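Local coordinates for protein 6-phosphogluconate dehydratase (Shewanella oneidensis, PDB 2GP4) that probably dehydrates 6-phosphogluconate to 2-keto-3-deoxy-6-phosphogluconate, the Entner-Doudoroff step, using an iron-sulfur cluster that this apo form lacks, at residues A[518-531]-A[538-550]. Residues are numbered along the deposited sequence; the frame is centred on the assembly and turned at random.
Sequences QDKGFKVALMTDGR and KVPAAIHLTPEAI
The imidazole of His544 meets Gly530 O and Arg531 CB at its edge, near the ring plane, with His544 NE2 3.5 Å from Arg531 CB. With CG anti to the backbone N (chi1 -177°), the extended chain of Gln518 carries OE1 to Val539 CG2 and NE2 to Lys538 O. Gln518 NE2 donates to Lys538 O (3.0 Å), the acceptor lying almost in the amide plane although the donor stands above the carbonyl plane. With the amide cut back to an alanine here, Lys538 O is likely to lose this donor and a gap to open beside Val539 CG2. One residue on, the Asp519 carboxylate receives Lys538 NZ in a salt bridge, OD1 offering its syn lone pair at 2.9 Å. At the far end Asp529 OD2 takes Ala549 N on its anti lone pair (3.0 Å), while Gly496 and Gln497 also donate to this carboxylate. Between these ends, Leu526 turns both N and O to the partner strand, its N bonding Pro540 O (2.9 Å), and Ala542 answers from its own N and O, to Leu526 O and Thr528 N. Leu526 and Ala541 share one face; Met527 and Ala542 share the other, where Met527 SE rests against Leu545 CD2. This staggered bonding marks 524-528 and 541-543, 5° apart, as neighbouring parallel strands within the mixed sheet of the C-terminal beta domain.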
loop_
_atom_site.group_PDB
_atom_site.type_symbol
_atom_site.label_atom_id
_atom_site.label_comp_id
_atom_site.label_asym_id
_atom_site.label_seq_id
_atom_site.Cartn_x
_atom_site.Cartn_y
_atom_site.Cartn_z
ATOM N N GLN A 518 -10.493 2.312 25.937
ATOM C CA GLN A 518 -9.450 3.303 26.178
ATOM C C GLN A 518 -10.058 4.621 26.676
ATOM O O GLN A 518 -9.526 5.241 27.601
ATOM C CB GLN A 518 -8.608 3.524 24.906
ATOM C CG GLN A 518 -7.439 4.499 25.062
ATOM C CD GLN A 518 -6.508 4.521 23.855
ATOM O OE1 GLN A 518 -5.684 3.620 23.672
ATOM N NE2 GLN A 518 -6.619 5.565 23.040
ATOM N N ASP A 519 -11.175 5.028 26.067
ATOM C CA ASP A 519 -11.866 6.279 26.417
ATOM C C ASP A 519 -12.318 6.311 27.872
ATOM O O ASP A 519 -12.221 7.345 28.535
ATOM C CB ASP A 519 -13.062 6.523 25.487
ATOM C CG ASP A 519 -12.641 6.952 24.088
ATOM O OD1 ASP A 519 -11.424 7.066 23.824
ATOM O OD2 ASP A 519 -13.533 7.177 23.243
ATOM N N LYS A 520 -12.794 5.163 28.355
ATOM C CA LYS A 520 -13.204 4.983 29.747
ATOM C C LYS A 520 -12.027 5.033 30.724
ATOM O O LYS A 520 -12.228 5.054 31.943
ATOM C CB LYS A 520 -13.935 3.647 29.914
ATOM C CG LYS A 520 -15.283 3.558 29.215
ATOM C CD LYS A 520 -16.029 2.308 29.659
ATOM C CE LYS A 520 -17.408 2.219 29.026
ATOM N NZ LYS A 520 -18.266 1.221 29.736
ATOM N N GLY A 521 -10.804 5.022 30.192
ATOM C CA GLY A 521 -9.602 5.135 31.019
ATOM C C GLY A 521 -8.793 3.860 31.199
ATOM O O GLY A 521 -7.764 3.876 31.870
ATOM N N PHE A 522 -9.245 2.757 30.606
ATOM C CA PHE A 522 -8.487 1.508 30.657
ATOM C C PHE A 522 -7.296 1.538 29.705
ATOM O O PHE A 522 -7.302 2.267 28.709
ATOM C CB PHE A 522 -9.381 0.304 30.360
ATOM C CG PHE A 522 -10.511 0.136 31.333
ATOM C CD1 PHE A 522 -10.257 -0.145 32.674
ATOM C CD2 PHE A 522 -11.828 0.262 30.912
ATOM C CE1 PHE A 522 -11.298 -0.297 33.584
ATOM C CE2 PHE A 522 -12.879 0.114 31.808
ATOM C CZ PHE A 522 -12.614 -0.165 33.150
ATOM N N LYS A 523 -6.271 0.755 30.027
ATOM C CA LYS A 523 -5.076 0.664 29.193
ATOM C C LYS A 523 -5.179 -0.585 28.333
ATOM O O LYS A 523 -5.059 -1.704 28.824
ATOM C CB LYS A 523 -3.803 0.659 30.050
ATOM C CG LYS A 523 -3.623 1.916 30.904
ATOM C CD LYS A 523 -2.204 2.051 31.451
ATOM C CE LYS A 523 -1.269 2.807 30.482
ATOM N NZ LYS A 523 -0.960 2.078 29.203
ATOM N N VAL A 524 -5.422 -0.388 27.046
ATOM C CA VAL A 524 -5.750 -1.502 26.163
ATOM C C VAL A 524 -4.932 -1.495 24.880
ATOM O O VAL A 524 -4.534 -0.438 24.396
ATOM C CB VAL A 524 -7.263 -1.534 25.817
ATOM C CG1 VAL A 524 -8.074 -1.886 27.044
ATOM C CG2 VAL A 524 -7.725 -0.202 25.217
ATOM N N ALA A 525 -4.695 -2.685 24.335
ATOM C CA ALA A 525 -3.995 -2.827 23.060
ATOM C C ALA A 525 -4.501 -4.025 22.279
ATOM O O ALA A 525 -5.093 -4.947 22.848
ATOM C CB ALA A 525 -2.499 -2.928 23.274
ATOM N N LEU A 526 -4.280 -3.982 20.967
ATOM C CA LEU A 526 -4.616 -5.070 20.066
ATOM C C LEU A 526 -3.360 -5.777 19.604
ATOM O O LEU A 526 -2.345 -5.142 19.345
ATOM C CB LEU A 526 -5.334 -4.548 18.823
ATOM C CG LEU A 526 -6.855 -4.439 18.747
ATOM C CD1 LEU A 526 -7.540 -5.671 19.336
ATOM C CD2 LEU A 526 -7.328 -3.173 19.405
HETATM N N MSE A 527 -3.449 -7.097 19.491
HETATM C CA MSE A 527 -2.412 -7.884 18.853
HETATM C C MSE A 527 -3.065 -8.931 17.962
HETATM O O MSE A 527 -3.862 -9.741 18.428
HETATM C CB MSE A 527 -1.503 -8.540 19.889
HETATM C CG MSE A 527 -0.218 -9.103 19.295
HETATM SE SE MSE A 527 0.831 -10.052 20.629
HETATM C CE MSE A 527 0.767 -8.670 21.987
ATOM N N THR A 528 -2.736 -8.897 16.675
ATOM C CA THR A 528 -3.285 -9.869 15.734
ATOM C C THR A 528 -2.271 -10.280 14.672
ATOM O O THR A 528 -1.370 -9.510 14.321
ATOM C CB THR A 528 -4.615 -9.368 15.079
ATOM O OG1 THR A 528 -5.202 -10.421 14.305
ATOM C CG2 THR A 528 -4.383 -8.136 14.194
ATOM N N ASP A 529 -2.415 -11.507 14.183
ATOM C CA ASP A 529 -1.629 -11.972 13.039
ATOM C C ASP A 529 -2.277 -11.518 11.738
ATOM O O ASP A 529 -1.746 -11.747 10.646
ATOM C CB ASP A 529 -1.424 -13.493 13.068
ATOM C CG ASP A 529 -2.699 -14.271 13.372
ATOM O OD1 ASP A 529 -3.816 -13.708 13.283
ATOM O OD2 ASP A 529 -2.574 -15.476 13.695
ATOM N N GLY A 530 -3.422 -10.855 11.878
ATOM C CA GLY A 530 -4.136 -10.268 10.759
ATOM C C GLY A 530 -3.971 -8.763 10.675
ATOM O O GLY A 530 -2.911 -8.225 10.988
ATOM N N ARG A 531 -5.042 -8.092 10.261
ATOM C CA ARG A 531 -5.028 -6.666 9.960
ATOM C C ARG A 531 -6.416 -6.074 10.184
ATOM O O ARG A 531 -7.402 -6.805 10.235
ATOM C CB ARG A 531 -4.602 -6.445 8.500
ATOM C CG ARG A 531 -5.482 -7.168 7.472
ATOM C CD ARG A 531 -5.184 -6.736 6.058
ATOM N NE ARG A 531 -5.979 -7.479 5.075
ATOM C CZ ARG A 531 -6.043 -7.190 3.773
ATOM N NH1 ARG A 531 -5.358 -6.167 3.271
ATOM N NH2 ARG A 531 -6.794 -7.927 2.963
ATOM N N LYS A 538 -6.529 5.119 17.461
ATOM C CA LYS A 538 -5.982 5.731 18.671
ATOM C C LYS A 538 -5.524 4.671 19.680
ATOM O O LYS A 538 -4.829 4.974 20.652
ATOM C CB LYS A 538 -7.011 6.674 19.304
ATOM C CG LYS A 538 -8.275 5.982 19.831
ATOM C CD LYS A 538 -9.329 7.001 20.239
ATOM C CE LYS A 538 -10.694 6.360 20.384
ATOM N NZ LYS A 538 -11.681 7.310 20.977
ATOM N N VAL A 539 -5.923 3.427 19.442
ATOM C CA VAL A 539 -5.530 2.323 20.303
ATOM C C VAL A 539 -4.294 1.656 19.709
ATOM O O VAL A 539 -4.268 1.368 18.509
ATOM C CB VAL A 539 -6.689 1.316 20.472
ATOM C CG1 VAL A 539 -6.210 0.014 21.113
ATOM C CG2 VAL A 539 -7.809 1.944 21.293
ATOM N N PRO A 540 -3.255 1.425 20.537
ATOM C CA PRO A 540 -2.060 0.759 20.018
ATOM C C PRO A 540 -2.421 -0.624 19.494
ATOM O O PRO A 540 -3.036 -1.423 20.212
ATOM C CB PRO A 540 -1.152 0.643 21.253
ATOM C CG PRO A 540 -2.080 0.770 22.425
ATOM C CD PRO A 540 -3.122 1.737 21.975
ATOM N N ALA A 541 -2.061 -0.891 18.244
ATOM C CA ALA A 541 -2.370 -2.179 17.628
ATOM C C ALA A 541 -1.141 -2.797 16.961
ATOM O O ALA A 541 -0.603 -2.245 16.003
ATOM C CB ALA A 541 -3.506 -2.022 16.629
ATOM N N ALA A 542 -0.688 -3.932 17.488
ATOM C CA ALA A 542 0.359 -4.710 16.839
ATOM C C ALA A 542 -0.297 -5.631 15.818
ATOM O O ALA A 542 -1.066 -6.513 16.185
ATOM C CB ALA A 542 1.147 -5.498 17.855
ATOM N N ILE A 543 -0.007 -5.397 14.539
ATOM C CA ILE A 543 -0.694 -6.079 13.431
ATOM C C ILE A 543 0.288 -6.822 12.518
ATOM O O ILE A 543 1.492 -6.552 12.544
ATOM C CB ILE A 543 -1.558 -5.090 12.581
ATOM C CG1 ILE A 543 -0.689 -4.000 11.934
ATOM C CG2 ILE A 543 -2.669 -4.468 13.423
ATOM C CD1 ILE A 543 -1.395 -3.187 10.859
ATOM N N HIS A 544 -0.231 -7.747 11.704
ATOM C CA HIS A 544 0.601 -8.554 10.794
ATOM C C HIS A 544 1.608 -9.436 11.553
ATOM O O HIS A 544 2.612 -9.869 10.980
ATOM C CB HIS A 544 1.342 -7.662 9.769
ATOM C CG HIS A 544 0.442 -6.759 8.981
ATOM N ND1 HIS A 544 0.871 -6.073 7.869
ATOM C CD2 HIS A 544 -0.862 -6.429 9.145
ATOM C CE1 HIS A 544 -0.127 -5.357 7.381
ATOM N NE2 HIS A 544 -1.191 -5.556 8.138
ATOM N N LEU A 545 1.327 -9.703 12.831
ATOM C CA LEU A 545 2.186 -10.559 13.656
ATOM C C LEU A 545 2.573 -11.848 12.934
ATOM O O LEU A 545 1.731 -12.537 12.344
ATOM C CB LEU A 545 1.548 -10.878 15.018
ATOM C CG LEU A 545 2.441 -11.651 16.000
ATOM C CD1 LEU A 545 3.773 -10.936 16.257
ATOM C CD2 LEU A 545 1.725 -11.924 17.316
ATOM N N THR A 546 3.863 -12.149 12.998
ATOM C CA THR A 546 4.469 -13.217 12.237
ATOM C C THR A 546 5.570 -13.849 13.090
ATOM O O THR A 546 6.346 -13.125 13.737
ATOM C CB THR A 546 5.028 -12.673 10.899
ATOM O OG1 THR A 546 3.970 -12.031 10.173
ATOM C CG2 THR A 546 5.616 -13.793 10.035
ATOM N N PRO A 547 5.635 -15.201 13.112
ATOM C CA PRO A 547 4.744 -16.155 12.421
ATOM C C PRO A 547 3.305 -16.115 12.932
ATOM O O PRO A 547 3.080 -15.906 14.127
ATOM C CB PRO A 547 5.379 -17.520 12.732
ATOM C CG PRO A 547 6.783 -17.221 13.121
ATOM C CD PRO A 547 6.697 -15.908 13.851
ATOM N N GLU A 548 2.342 -16.296 12.031
ATOM C CA GLU A 548 0.932 -16.344 12.412
ATOM C C GLU A 548 0.637 -17.582 13.265
ATOM O O GLU A 548 1.497 -18.460 13.407
ATOM C CB GLU A 548 0.001 -16.250 11.190
ATOM C CG GLU A 548 0.021 -17.416 10.208
ATOM C CD GLU A 548 -1.055 -17.269 9.128
ATOM O OE1 GLU A 548 -0.726 -16.850 7.993
ATOM O OE2 GLU A 548 -2.241 -17.555 9.413
ATOM N N ALA A 549 -0.562 -17.632 13.848
ATOM C CA ALA A 549 -0.925 -18.708 14.776
ATOM C C ALA A 549 -0.738 -20.100 14.164
ATOM O O ALA A 549 -0.025 -20.931 14.729
ATOM C CB ALA A 549 -2.347 -18.520 15.304
ATOM N N ILE A 550 -1.340 -20.336 13.001
ATOM C CA ILE A 550 -1.261 -21.652 12.350
ATOM C C ILE A 550 0.104 -21.965 11.716
ATOM O O ILE A 550 0.336 -23.088 11.263
ATOM C CB ILE A 550 -2.409 -21.890 11.322
ATOM C CG1 ILE A 550 -2.272 -20.970 10.105
ATOM C CG2 ILE A 550 -3.787 -21.769 12.002
ATOM C CD1 ILE A 550 -2.971 -21.507 8.877
HETATM O O HOH W 1 0.741 -12.844 10.024
HETATM O O HOH W 2 -2.767 -18.131 12.007
#